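Local coordinates for protein SOXA (Paracoccus denitrificans, PDB 2C1D) that forms, as the diheme subunit of the SoxAX cytochrome complex, a heterodisulfide between a cysteine of the sulfur carrier SoxYZ and thiosulfate during sulfur oxidation, at residues 137-142 against 258-263; 51-56 against 144-149; 203-208 against 216-221. One frame throughout, in Å; residues are numbered along the deposited sequence.

Overall arrangement
From the N terminus, contact 2 opens first at 51-56, in the loop that holds one zinc site. Helix 132-143 then supplies 137-142, which opens contact 1, and the loop that follows it closes contact 2 at 144-149. Contacts 1 and 2 therefore cross. Contact 3 is a short local loop, 203-208 meeting 216-221, nested within the long loop that contact 1 closes at 258-263; contacts 2 and 3 follow in series. Strands 207-209 and 261-263 are neighbours in one small sheet, and contacts 1 and 3 meet there; both also touch the same heme c. Contact 2 joins the loop after helix 44-48 to the loop after helix 132-143, its centre about 8 Å from that of contact 1.

Contact 1: residues 137-142 against 258-263. With HEC (heme c), chain J.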
loop_
_atom_site.group_PDB
_atom_site.type_symbol
_atom_site.label_atom_id
_atom_site.label_comp_id
_atom_site.label_asym_id
_atom_site.label_seq_id
_atom_site.Cartn_x
_atom_site.Cartn_y
_atom_site.Cartn_z
ATOM N N MET A 137 -8.025 -2.059 20.653
ATOM C CA MET A 137 -7.537 -3.264 21.316
ATOM C C MET A 137 -6.234 -3.745 20.671
ATOM O O MET A 137 -5.291 -4.088 21.371
ATOM C CB MET A 137 -8.580 -4.376 21.321
ATOM C CG MET A 137 -8.277 -5.469 22.364
ATOM S SD MET A 137 -8.156 -4.861 24.048
ATOM C CE MET A 137 -9.917 -4.469 24.335
ATOM N N LEU A 138 -6.173 -3.738 19.336
ATOM C CA LEU A 138 -4.927 -4.113 18.641
ATOM C C LEU A 138 -3.798 -3.173 18.998
ATOM O O LEU A 138 -2.652 -3.590 19.086
ATOM C CB LEU A 138 -5.082 -4.071 17.133
ATOM C CG LEU A 138 -6.050 -5.007 16.421
ATOM C CD1 LEU A 138 -5.585 -5.321 15.014
ATOM C CD2 LEU A 138 -6.347 -6.266 17.180
ATOM N N SER A 139 -4.123 -1.903 19.181
ATOM C CA SER A 139 -3.130 -0.894 19.572
ATOM C C SER A 139 -2.521 -1.249 20.918
ATOM O O SER A 139 -1.293 -1.319 21.059
ATOM C CB SER A 139 -3.784 0.506 19.608
ATOM O OG SER A 139 -4.136 0.923 18.286
ATOM N N LEU A 140 -3.391 -1.510 21.894
ATOM C CA LEU A 140 -2.966 -1.938 23.236
ATOM C C LEU A 140 -2.120 -3.202 23.202
ATOM O O LEU A 140 -1.043 -3.260 23.808
ATOM C CB LEU A 140 -4.181 -2.166 24.149
ATOM C CG LEU A 140 -3.904 -2.640 25.578
ATOM C CD1 LEU A 140 -3.145 -1.579 26.379
ATOM C CD2 LEU A 140 -5.215 -3.059 26.280
ATOM N N ILE A 141 -2.573 -4.202 22.450
ATOM C CA ILE A 141 -1.826 -5.463 22.393
ATOM C C ILE A 141 -0.485 -5.259 21.717
ATOM O O ILE A 141 0.547 -5.789 22.163
ATOM C CB ILE A 141 -2.678 -6.586 21.707
ATOM C CG1 ILE A 141 -3.838 -6.964 22.626
ATOM C CG2 ILE A 141 -1.798 -7.796 21.366
ATOM C CD1 ILE A 141 -4.967 -7.722 21.936
ATOM N N SER A 142 -0.477 -4.476 20.647
ATOM C CA SER A 142 0.751 -4.268 19.865
ATOM C C SER A 142 1.815 -3.623 20.732
ATOM O O SER A 142 2.995 -3.991 20.667
ATOM C CB SER A 142 0.496 -3.440 18.597
ATOM O OG SER A 142 1.713 -3.245 17.869
ATOM N N GLU A 258 7.080 -1.473 16.327
ATOM C CA GLU A 258 7.065 -0.066 16.748
ATOM C C GLU A 258 6.049 0.207 17.861
ATOM O O GLU A 258 6.196 1.191 18.598
ATOM C CB GLU A 258 6.867 0.856 15.534
ATOM C CG GLU A 258 8.065 0.744 14.587
ATOM C CD GLU A 258 8.019 1.601 13.335
ATOM O OE1 GLU A 258 7.350 2.655 13.289
ATOM O OE2 GLU A 258 8.724 1.227 12.369
ATOM N N GLY A 259 5.075 -0.689 18.019
ATOM C CA GLY A 259 3.962 -0.510 18.942
ATOM C C GLY A 259 2.816 0.133 18.213
ATOM O O GLY A 259 1.986 -0.551 17.640
ATOM N N VAL A 260 2.772 1.461 18.231
ATOM C CA VAL A 260 1.840 2.212 17.397
ATOM C C VAL A 260 2.610 3.320 16.697
ATOM O O VAL A 260 3.188 4.197 17.345
ATOM C CB VAL A 260 0.626 2.823 18.184
ATOM C CG1 VAL A 260 -0.430 1.771 18.483
ATOM C CG2 VAL A 260 1.071 3.559 19.462
ATOM N N SER A 261 2.649 3.256 15.367
ATOM C CA SER A 261 3.494 4.141 14.595
ATOM C C SER A 261 2.708 5.362 14.150
ATOM O O SER A 261 1.494 5.402 14.296
ATOM C CB SER A 261 4.087 3.413 13.390
ATOM O OG SER A 261 3.138 3.248 12.372
ATOM N N VAL A 262 3.419 6.375 13.659
ATOM C CA VAL A 262 2.778 7.556 13.050
ATOM C C VAL A 262 3.257 7.706 11.614
ATOM O O VAL A 262 4.460 7.670 11.343
ATOM C CB VAL A 262 3.091 8.858 13.826
ATOM C CG1 VAL A 262 2.343 10.032 13.228
ATOM C CG2 VAL A 262 2.715 8.686 15.312
ATOM N N ARG A 263 2.300 7.852 10.707
ATOM C CA ARG A 263 2.564 8.002 9.268
ATOM C C ARG A 263 1.632 9.096 8.720
ATOM O O ARG A 263 0.754 9.567 9.459
ATOM C CB ARG A 263 2.302 6.656 8.563
ATOM C CG ARG A 263 3.164 5.507 9.070
ATOM C CD ARG A 263 4.587 5.537 8.569
ATOM N NE ARG A 263 5.342 4.373 9.016
ATOM C CZ ARG A 263 5.980 4.286 10.178
ATOM N NH1 ARG A 263 6.590 3.155 10.490
ATOM N NH2 ARG A 263 6.006 5.312 11.031
HETATM FE FE HEC J . 1.164 0.479 -0.670
HETATM C CHA HEC J . 1.723 2.658 1.902
HETATM C CHB HEC J . 1.201 -2.113 1.629
HETATM C CHC HEC J . 0.461 -1.704 -3.148
HETATM C CHD HEC J . 1.630 2.941 -2.963
HETATM N NA HEC J . 1.426 0.313 1.407
HETATM C C1A HEC J . 1.644 1.351 2.266
HETATM C C2A HEC J . 1.792 0.816 3.592
HETATM C C3A HEC J . 1.638 -0.523 3.503
HETATM C C4A HEC J . 1.414 -0.856 2.125
HETATM C CMA HEC J . 1.683 -1.551 4.632
HETATM C CAA HEC J . 2.069 1.631 4.879
HETATM C CBA HEC J . 3.568 1.539 5.213
HETATM C CGA HEC J . 3.891 2.262 6.515
HETATM O O1A HEC J . 5.082 2.264 6.901
HETATM O O2A HEC J . 2.969 2.859 7.163
HETATM N NB HEC J . 0.890 -1.485 -0.743
HETATM C C1B HEC J . 0.890 -2.386 0.309
HETATM C C2B HEC J . 0.454 -3.657 -0.180
HETATM C C3B HEC J . 0.266 -3.557 -1.492
HETATM C C4B HEC J . 0.504 -2.189 -1.861
HETATM C CMB HEC J . 0.356 -4.924 0.673
HETATM C CAB HEC J . -0.202 -4.683 -2.438
HETATM C CBB HEC J . -1.430 -5.159 -2.068
HETATM N NC HEC J . 1.073 0.600 -2.710
HETATM C C1C HEC J . 0.789 -0.434 -3.547
HETATM C C2C HEC J . 0.778 0.053 -4.912
HETATM C C3C HEC J . 1.111 1.358 -4.873
HETATM C C4C HEC J . 1.305 1.695 -3.468
HETATM C CMC HEC J . 0.461 -0.870 -6.109
HETATM C CAC HEC J . 1.302 2.443 -5.987
HETATM C CBC HEC J . 0.505 2.588 -7.055
HETATM N ND HEC J . 1.583 2.436 -0.555
HETATM C C1D HEC J . 1.728 3.290 -1.652
HETATM C C2D HEC J . 1.994 4.638 -1.189
HETATM C C3D HEC J . 2.007 4.542 0.317
HETATM C C4D HEC J . 1.749 3.152 0.618
HETATM C CMD HEC J . 2.215 5.911 -2.026
HETATM C CAD HEC J . 2.294 5.673 1.334
HETATM C CBD HEC J . 3.816 5.907 1.363
HETATM C CGD HEC J . 4.574 4.769 2.018
HETATM O O1D HEC J . 5.037 3.820 1.348
HETATM O O2D HEC J . 4.750 4.772 3.238
#
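Ser142 fastens the last turns of helix 132-143 to the loop leading into strand 261-263: its OG donates to Gly259 O at 2.7 Å. The hydroxyl sits in the carbonyl plane on a lone pair, and it gets there because OG is anti to the backbone N (chi1 179°), which directs it to the Gly259 carbonyl. Phe205 O is a second, weak acceptor for the same hydroxyl. This is the close part of the contact. Gly259 has a positive phi (92°), and in its conformation a CB would collide with the carbonyl O of Glu258. One turn earlier the fit is looser and purely van der Waals: Val260 CG1 lies 3.8 Å from Ser139 CB, while Ser139 OG is held by Lys135 O of its own helix. Met59, Val62 and Met215 also pack on Val260, so even this slacker side is buried. Beyond Val260 the strand leaves the helix and carries Arg263 to the heme. Its chain, bent at chi2, brings NE to propionate oxygen O1A of HEC at 3.0 Å, a nearly straight bond (164°) at the guanidinium edge. NH1 forms a salt bridge to Glu258 OE1 at 2.9 Å, and NH2 donates to Val262 O at 2.8 Å and also pairs with Glu50. Ser261 OG lies over the centre of one guanidinium face. A helix of the first cytochrome c domain thus borders the strand that grips the second heme. One buried cation shared by a propionate and two glutamates probably offsets part of the repulsion among these acids.

Contact 2: residues 51-56 against 144-149; sequences RDDFDN and QSRGMA. With ZN (zinc ion), chain M.
Asp53 and Arg146 meet end-on in a two-bonded salt bridge, each carboxylate oxygen taking one terminal nitrogen of the guanidinium. Arg146 NH2 reaches Asp53 OD2 at 2.8 Å, on the syn lone pair and close to straight at 161°. Arg146 NH1 reaches Asp53 OD1 at 2.8 Å, also on the syn side but tilted a little from the guanidinium plane. The two flat groups are only 11° apart in plane, so both bonds form at once. Arg146 spans the gap with CG anti to its backbone N and a bend at chi3, its chain running past Ile9, Thr11, Val16 and Ile18. An alanine in place of Asp53 is likely to leave the Arg146 guanidinium without its counter-charge and set its end free to turn. The aspartate belongs to the loop of a zinc site: next to it Asp52 begins an Asx motif, the single Asp55 N-H being shared between Asp52 OD2, at 3.3 Å and above the carboxylate plane, and Asp52 O. Asp55 OD2 binds the zinc ion; Asp52 is the metal's other ligand in this loop, both its oxygens approaching at longer range, OD2 lying 2.7 Å from the zinc. The backbones of Arg51 and Asp53 bond to that of Glu10. Arg51 has its own acidic mates, Asp48 and Asp5. On the other side Arg146 occupies the second position of a type II turn, closed by Met148 N to Ser145 O at 2.9 Å, with Gly147 at the third position. Val257 is the backbone partner of both Gly147 and Met148, and Ser145 OG has a weak bond with Ala95 N.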
loop_
_atom_site.group_PDB
_atom_site.type_symbol
_atom_site.label_atom_id
_atom_site.label_comp_id
_atom_site.label_asym_id
_atom_site.label_seq_id
_atom_site.Cartn_x
_atom_site.Cartn_y
_atom_site.Cartn_z
ATOM N N ARG A 51 8.735 9.732 18.229
ATOM C CA ARG A 51 9.924 9.730 19.101
ATOM C C ARG A 51 9.634 9.766 20.579
ATOM O O ARG A 51 10.524 9.471 21.369
ATOM C CB ARG A 51 10.840 10.926 18.861
ATOM C CG ARG A 51 11.438 10.950 17.528
ATOM C CD ARG A 51 12.399 12.118 17.286
ATOM N NE ARG A 51 13.548 11.451 16.740
ATOM C CZ ARG A 51 13.971 11.485 15.515
ATOM N NH1 ARG A 51 13.492 12.307 14.606
ATOM N NH2 ARG A 51 14.987 10.708 15.231
ATOM N N ASP A 52 8.437 10.192 20.956
ATOM C CA ASP A 52 8.041 10.051 22.340
ATOM C C ASP A 52 6.548 9.952 22.552
ATOM O O ASP A 52 5.740 10.572 21.859
ATOM C CB ASP A 52 8.611 11.177 23.177
ATOM C CG ASP A 52 7.994 12.458 22.859
ATOM O OD1 ASP A 52 8.341 13.013 21.798
ATOM O OD2 ASP A 52 7.110 12.942 23.597
ATOM N N ASP A 53 6.190 9.167 23.556
ATOM C CA ASP A 53 4.810 8.824 23.805
ATOM C C ASP A 53 3.941 10.010 24.120
ATOM O O ASP A 53 2.752 9.978 23.820
ATOM C CB ASP A 53 4.736 7.825 24.953
ATOM C CG ASP A 53 5.288 6.450 24.565
ATOM O OD1 ASP A 53 5.547 6.214 23.367
ATOM O OD2 ASP A 53 5.503 5.563 25.401
ATOM N N PHE A 54 4.507 11.048 24.741
ATOM C CA PHE A 54 3.718 12.242 25.059
ATOM C C PHE A 54 3.135 12.876 23.782
ATOM O O PHE A 54 1.982 13.317 23.778
ATOM C CB PHE A 54 4.556 13.250 25.875
ATOM C CG PHE A 54 3.768 14.417 26.417
ATOM C CD1 PHE A 54 3.122 14.331 27.652
ATOM C CD2 PHE A 54 3.688 15.608 25.707
ATOM C CE1 PHE A 54 2.395 15.426 28.162
ATOM C CE2 PHE A 54 2.972 16.699 26.209
ATOM C CZ PHE A 54 2.325 16.607 27.435
ATOM N N ASP A 55 3.932 12.913 22.713
ATOM C CA ASP A 55 3.584 13.595 21.453
ATOM C C ASP A 55 2.901 12.658 20.429
ATOM O O ASP A 55 2.383 13.123 19.415
ATOM C CB ASP A 55 4.846 14.209 20.778
ATOM C CG ASP A 55 5.657 15.179 21.674
ATOM O OD1 ASP A 55 5.021 15.996 22.374
ATOM O OD2 ASP A 55 6.954 15.222 21.674
ATOM N N ASN A 56 2.921 11.338 20.675
ATOM C CA ASN A 56 2.421 10.344 19.716
ATOM C C ASN A 56 0.903 10.287 19.812
ATOM O O ASN A 56 0.388 9.798 20.806
ATOM C CB ASN A 56 3.040 8.978 20.028
ATOM C CG ASN A 56 2.713 7.920 18.984
ATOM O OD1 ASN A 56 3.435 6.904 18.840
ATOM N ND2 ASN A 56 1.631 8.120 18.279
ATOM N N GLN A 144 2.480 -4.192 23.739
ATOM C CA GLN A 144 3.063 -5.183 24.640
ATOM C C GLN A 144 4.246 -5.935 23.998
ATOM O O GLN A 144 4.922 -6.719 24.659
ATOM C CB GLN A 144 1.977 -6.142 25.133
ATOM C CG GLN A 144 0.657 -5.456 25.634
ATOM C CD GLN A 144 0.874 -4.318 26.619
ATOM O OE1 GLN A 144 0.291 -3.225 26.482
ATOM N NE2 GLN A 144 1.677 -4.563 27.609
ATOM N N SER A 145 4.516 -5.667 22.730
ATOM C CA SER A 145 5.698 -6.192 22.067
ATOM C C SER A 145 6.620 -5.086 21.542
ATOM O O SER A 145 7.570 -5.347 20.807
ATOM C CB SER A 145 5.271 -7.083 20.902
ATOM O OG SER A 145 4.658 -8.265 21.350
ATOM N N ARG A 146 6.362 -3.840 21.897
ATOM C CA ARG A 146 7.202 -2.747 21.364
ATOM C C ARG A 146 8.684 -2.943 21.693
ATOM O O ARG A 146 9.062 -3.287 22.839
ATOM C CB ARG A 146 6.691 -1.384 21.842
ATOM C CG ARG A 146 7.533 -0.188 21.404
ATOM C CD ARG A 146 6.859 1.129 21.593
ATOM N NE ARG A 146 6.722 1.487 23.007
ATOM C CZ ARG A 146 6.190 2.644 23.430
ATOM N NH1 ARG A 146 5.742 3.528 22.555
ATOM N NH2 ARG A 146 6.112 2.916 24.736
ATOM N N GLY A 147 9.524 -2.759 20.674
ATOM C CA GLY A 147 10.948 -2.994 20.797
ATOM C C GLY A 147 11.427 -4.408 20.531
ATOM O O GLY A 147 12.638 -4.639 20.331
ATOM N N MET A 148 10.501 -5.371 20.551
ATOM C CA MET A 148 10.834 -6.731 20.211
ATOM C C MET A 148 10.967 -6.871 18.715
ATOM O O MET A 148 10.270 -6.187 17.942
ATOM C CB MET A 148 9.777 -7.682 20.738
ATOM C CG MET A 148 9.713 -7.681 22.269
ATOM S SD MET A 148 8.410 -8.767 22.822
ATOM C CE MET A 148 8.361 -8.452 24.503
ATOM N N ALA A 149 11.872 -7.747 18.298
ATOM C CA ALA A 149 12.056 -8.002 16.892
ATOM C C ALA A 149 10.854 -8.762 16.330
ATOM O O ALA A 149 10.413 -9.765 16.904
ATOM C CB ALA A 149 13.311 -8.812 16.672
HETATM ZN ZN ZN M . 8.018 15.462 23.096
#

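Contact 3: residues 203-208 against 216-221. With HEC (heme c), chain J.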
loop_
_atom_site.group_PDB
_atom_site.type_symbol
_atom_site.label_atom_id
_atom_site.label_comp_id
_atom_site.label_asym_id
_atom_site.label_seq_id
_atom_site.Cartn_x
_atom_site.Cartn_y
_atom_site.Cartn_z
ATOM N N ASN A 203 5.514 -3.561 10.210
ATOM C CA ASN A 203 6.060 -3.659 11.565
ATOM C C ASN A 203 5.604 -2.524 12.488
ATOM O O ASN A 203 5.739 -2.635 13.704
ATOM C CB ASN A 203 7.587 -3.698 11.558
ATOM C CG ASN A 203 8.199 -2.357 11.222
ATOM O OD1 ASN A 203 8.930 -1.735 12.045
ATOM N ND2 ASN A 203 7.933 -1.895 10.027
ATOM N N GLY A 204 5.091 -1.449 11.908
ATOM C CA GLY A 204 4.641 -0.279 12.642
ATOM C C GLY A 204 3.139 -0.227 12.935
ATOM O O GLY A 204 2.685 0.685 13.621
ATOM N N PHE A 205 2.367 -1.189 12.428
ATOM C CA PHE A 205 0.911 -1.189 12.626
ATOM C C PHE A 205 0.552 -1.769 14.000
ATOM O O PHE A 205 1.319 -2.561 14.552
ATOM C CB PHE A 205 0.210 -1.972 11.498
ATOM C CG PHE A 205 0.041 -1.170 10.230
ATOM C CD1 PHE A 205 1.103 -0.986 9.374
ATOM C CD2 PHE A 205 -1.178 -0.627 9.890
ATOM C CE1 PHE A 205 0.973 -0.247 8.211
ATOM C CE2 PHE A 205 -1.326 0.128 8.731
ATOM C CZ PHE A 205 -0.213 0.306 7.879
ATOM N N PRO A 206 -0.583 -1.384 14.584
ATOM C CA PRO A 206 -1.496 -0.363 14.065
ATOM C C PRO A 206 -0.900 1.059 14.058
ATOM O O PRO A 206 -0.054 1.402 14.892
ATOM C CB PRO A 206 -2.707 -0.425 15.043
ATOM C CG PRO A 206 -2.514 -1.648 15.878
ATOM C CD PRO A 206 -1.054 -1.969 15.851
ATOM N N THR A 207 -1.386 1.864 13.122
ATOM C CA THR A 207 -0.764 3.118 12.706
ATOM C C THR A 207 -1.710 4.286 12.773
ATOM O O THR A 207 -2.857 4.189 12.345
ATOM C CB THR A 207 -0.288 2.947 11.274
ATOM O OG1 THR A 207 0.776 1.976 11.265
ATOM C CG2 THR A 207 0.300 4.226 10.720
ATOM N N TYR A 208 -1.241 5.403 13.313
ATOM C CA TYR A 208 -2.061 6.605 13.308
ATOM C C TYR A 208 -1.713 7.321 12.011
ATOM O O TYR A 208 -0.556 7.659 11.795
ATOM C CB TYR A 208 -1.733 7.467 14.516
ATOM C CG TYR A 208 -2.547 8.733 14.613
ATOM C CD1 TYR A 208 -2.093 9.906 14.025
ATOM C CD2 TYR A 208 -3.745 8.768 15.298
ATOM C CE1 TYR A 208 -2.820 11.087 14.108
ATOM C CE2 TYR A 208 -4.483 9.952 15.392
ATOM C CZ TYR A 208 -4.005 11.105 14.784
ATOM O OH TYR A 208 -4.674 12.291 14.884
ATOM N N VAL A 216 -5.349 2.926 11.950
ATOM C CA VAL A 216 -5.589 2.099 10.791
ATOM C C VAL A 216 -4.883 0.752 11.035
ATOM O O VAL A 216 -3.751 0.720 11.551
ATOM C CB VAL A 216 -5.010 2.761 9.504
ATOM C CG1 VAL A 216 -5.141 1.850 8.318
ATOM C CG2 VAL A 216 -5.760 4.049 9.187
ATOM N N THR A 217 -5.540 -0.338 10.655
ATOM C CA THR A 217 -4.946 -1.683 10.727
ATOM C C THR A 217 -4.321 -2.057 9.397
ATOM O O THR A 217 -4.649 -1.471 8.345
ATOM C CB THR A 217 -6.010 -2.732 11.078
ATOM O OG1 THR A 217 -7.044 -2.715 10.077
ATOM C CG2 THR A 217 -6.736 -2.392 12.412
ATOM N N ALA A 218 -3.441 -3.056 9.417
ATOM C CA ALA A 218 -2.859 -3.533 8.175
ATOM C C ALA A 218 -3.941 -4.051 7.230
ATOM O O ALA A 218 -3.819 -3.886 6.031
ATOM C CB ALA A 218 -1.822 -4.603 8.441
ATOM N N GLN A 219 -5.001 -4.660 7.768
ATOM C CA GLN A 219 -6.066 -5.211 6.934
ATOM C C GLN A 219 -6.732 -4.080 6.163
ATOM O O GLN A 219 -6.995 -4.199 4.968
ATOM C CB GLN A 219 -7.125 -5.970 7.760
ATOM C CG GLN A 219 -6.687 -7.352 8.287
ATOM C CD GLN A 219 -6.276 -8.293 7.212
ATOM O OE1 GLN A 219 -5.125 -8.790 7.183
ATOM N NE2 GLN A 219 -7.191 -8.576 6.329
ATOM N N HIS A 220 -6.958 -2.960 6.830
ATOM C CA HIS A 220 -7.617 -1.846 6.171
ATOM C C HIS A 220 -6.690 -1.164 5.151
ATOM O O HIS A 220 -7.145 -0.713 4.105
ATOM C CB HIS A 220 -8.134 -0.843 7.189
ATOM C CG HIS A 220 -8.856 0.319 6.571
ATOM N ND1 HIS A 220 -10.199 0.287 6.274
ATOM C CD2 HIS A 220 -8.410 1.534 6.163
ATOM C CE1 HIS A 220 -10.559 1.439 5.731
ATOM N NE2 HIS A 220 -9.489 2.207 5.643
ATOM N N ARG A 221 -5.397 -1.098 5.450
ATOM C CA ARG A 221 -4.431 -0.545 4.497
ATOM C C ARG A 221 -4.452 -1.325 3.179
ATOM O O ARG A 221 -4.623 -0.742 2.081
ATOM C CB ARG A 221 -3.023 -0.538 5.073
ATOM C CG ARG A 221 -2.131 0.545 4.427
ATOM C CD ARG A 221 -2.594 1.935 4.787
ATOM N NE ARG A 221 -1.614 2.987 4.582
ATOM C CZ ARG A 221 -1.429 3.674 3.455
ATOM N NH1 ARG A 221 -2.142 3.440 2.356
ATOM N NH2 ARG A 221 -0.521 4.620 3.434
HETATM FE FE HEC J . 1.164 0.479 -0.670
HETATM C CHA HEC J . 1.723 2.658 1.902
HETATM C CHB HEC J . 1.201 -2.113 1.629
HETATM C CHC HEC J . 0.461 -1.704 -3.148
HETATM C CHD HEC J . 1.630 2.941 -2.963
HETATM N NA HEC J . 1.426 0.313 1.407
HETATM C C1A HEC J . 1.644 1.351 2.266
HETATM C C2A HEC J . 1.792 0.816 3.592
HETATM C C3A HEC J . 1.638 -0.523 3.503
HETATM C C4A HEC J . 1.414 -0.856 2.125
HETATM C CMA HEC J . 1.683 -1.551 4.632
HETATM C CAA HEC J . 2.069 1.631 4.879
HETATM C CBA HEC J . 3.568 1.539 5.213
HETATM C CGA HEC J . 3.891 2.262 6.515
HETATM O O1A HEC J . 5.082 2.264 6.901
HETATM O O2A HEC J . 2.969 2.859 7.163
HETATM N NB HEC J . 0.890 -1.485 -0.743
HETATM C C1B HEC J . 0.890 -2.386 0.309
HETATM C C2B HEC J . 0.454 -3.657 -0.180
HETATM C C3B HEC J . 0.266 -3.557 -1.492
HETATM C C4B HEC J . 0.504 -2.189 -1.861
HETATM C CMB HEC J . 0.356 -4.924 0.673
HETATM C CAB HEC J . -0.202 -4.683 -2.438
HETATM C CBB HEC J . -1.430 -5.159 -2.068
HETATM N NC HEC J . 1.073 0.600 -2.710
HETATM C C1C HEC J . 0.789 -0.434 -3.547
HETATM C C2C HEC J . 0.778 0.053 -4.912
HETATM C C3C HEC J . 1.111 1.358 -4.873
HETATM C C4C HEC J . 1.305 1.695 -3.468
HETATM C CMC HEC J . 0.461 -0.870 -6.109
HETATM C CAC HEC J . 1.302 2.443 -5.987
HETATM C CBC HEC J . 0.505 2.588 -7.055
HETATM N ND HEC J . 1.583 2.436 -0.555
HETATM C C1D HEC J . 1.728 3.290 -1.652
HETATM C C2D HEC J . 1.994 4.638 -1.189
HETATM C C3D HEC J . 2.007 4.542 0.317
HETATM C C4D HEC J . 1.749 3.152 0.618
HETATM C CMD HEC J . 2.215 5.911 -2.026
HETATM C CAD HEC J . 2.294 5.673 1.334
HETATM C CBD HEC J . 3.816 5.907 1.363
HETATM C CGD HEC J . 4.574 4.769 2.018
HETATM O O1D HEC J . 5.037 3.820 1.348
HETATM O O2D HEC J . 4.750 4.772 3.238
#
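The Phe205 ring is packed on both faces: Ala218 CB covers one, offset toward the rim, and Thr207 OG1 stands over the centre of the other. It lies at the base of a beta-hairpin, strands 207-209 and 214-216, where the chain passes into helix 218-223. The ring edge meets CAA of HEC, the first carbon of a propionate arm, and near its plane Val216 O. Ala218 also presents CA in an off-centre CH-pi contact, 4.2 Å from the centroid of the Phe205 ring. The second flat group, the guanidinium of Arg221, has the heme meso carbon CHA over one face, toward its rim, NH2 lying 3.4 Å from CHA of HEC; its plane makes 58° with the phenyl ring. Arg221 CG, anti to the backbone N (chi1 -155°), lies 4.0 Å from Phe205 CZ, and the bend at chi2 carries the guanidinium over the porphyrin. Thr207 and Val216 form an antiparallel hydrogen-bonded pair: Thr207 N donates to Val216 O at 3.1 Å and Val216 N to Thr207 O at 2.8 Å. A cis peptide precedes Pro206 at the entry to the first strand. At the exit Thr217 is the N-cap, its OG1 accepting from His220 N at 3.3 Å. Thr207 OG1 itself is bonded to Ser261 OG, which ties the ring cover to the neighbouring strand. Arg221 probably binds substrate, as in relatives, consistent with a cationic group held over the porphyrin in this second cytochrome c domain. Val216 O is ringed further by two carbons, Phe205 CD2 at 3.3 Å and Pro206 CA at 3.5 Å, the latter a CA-H...O contact.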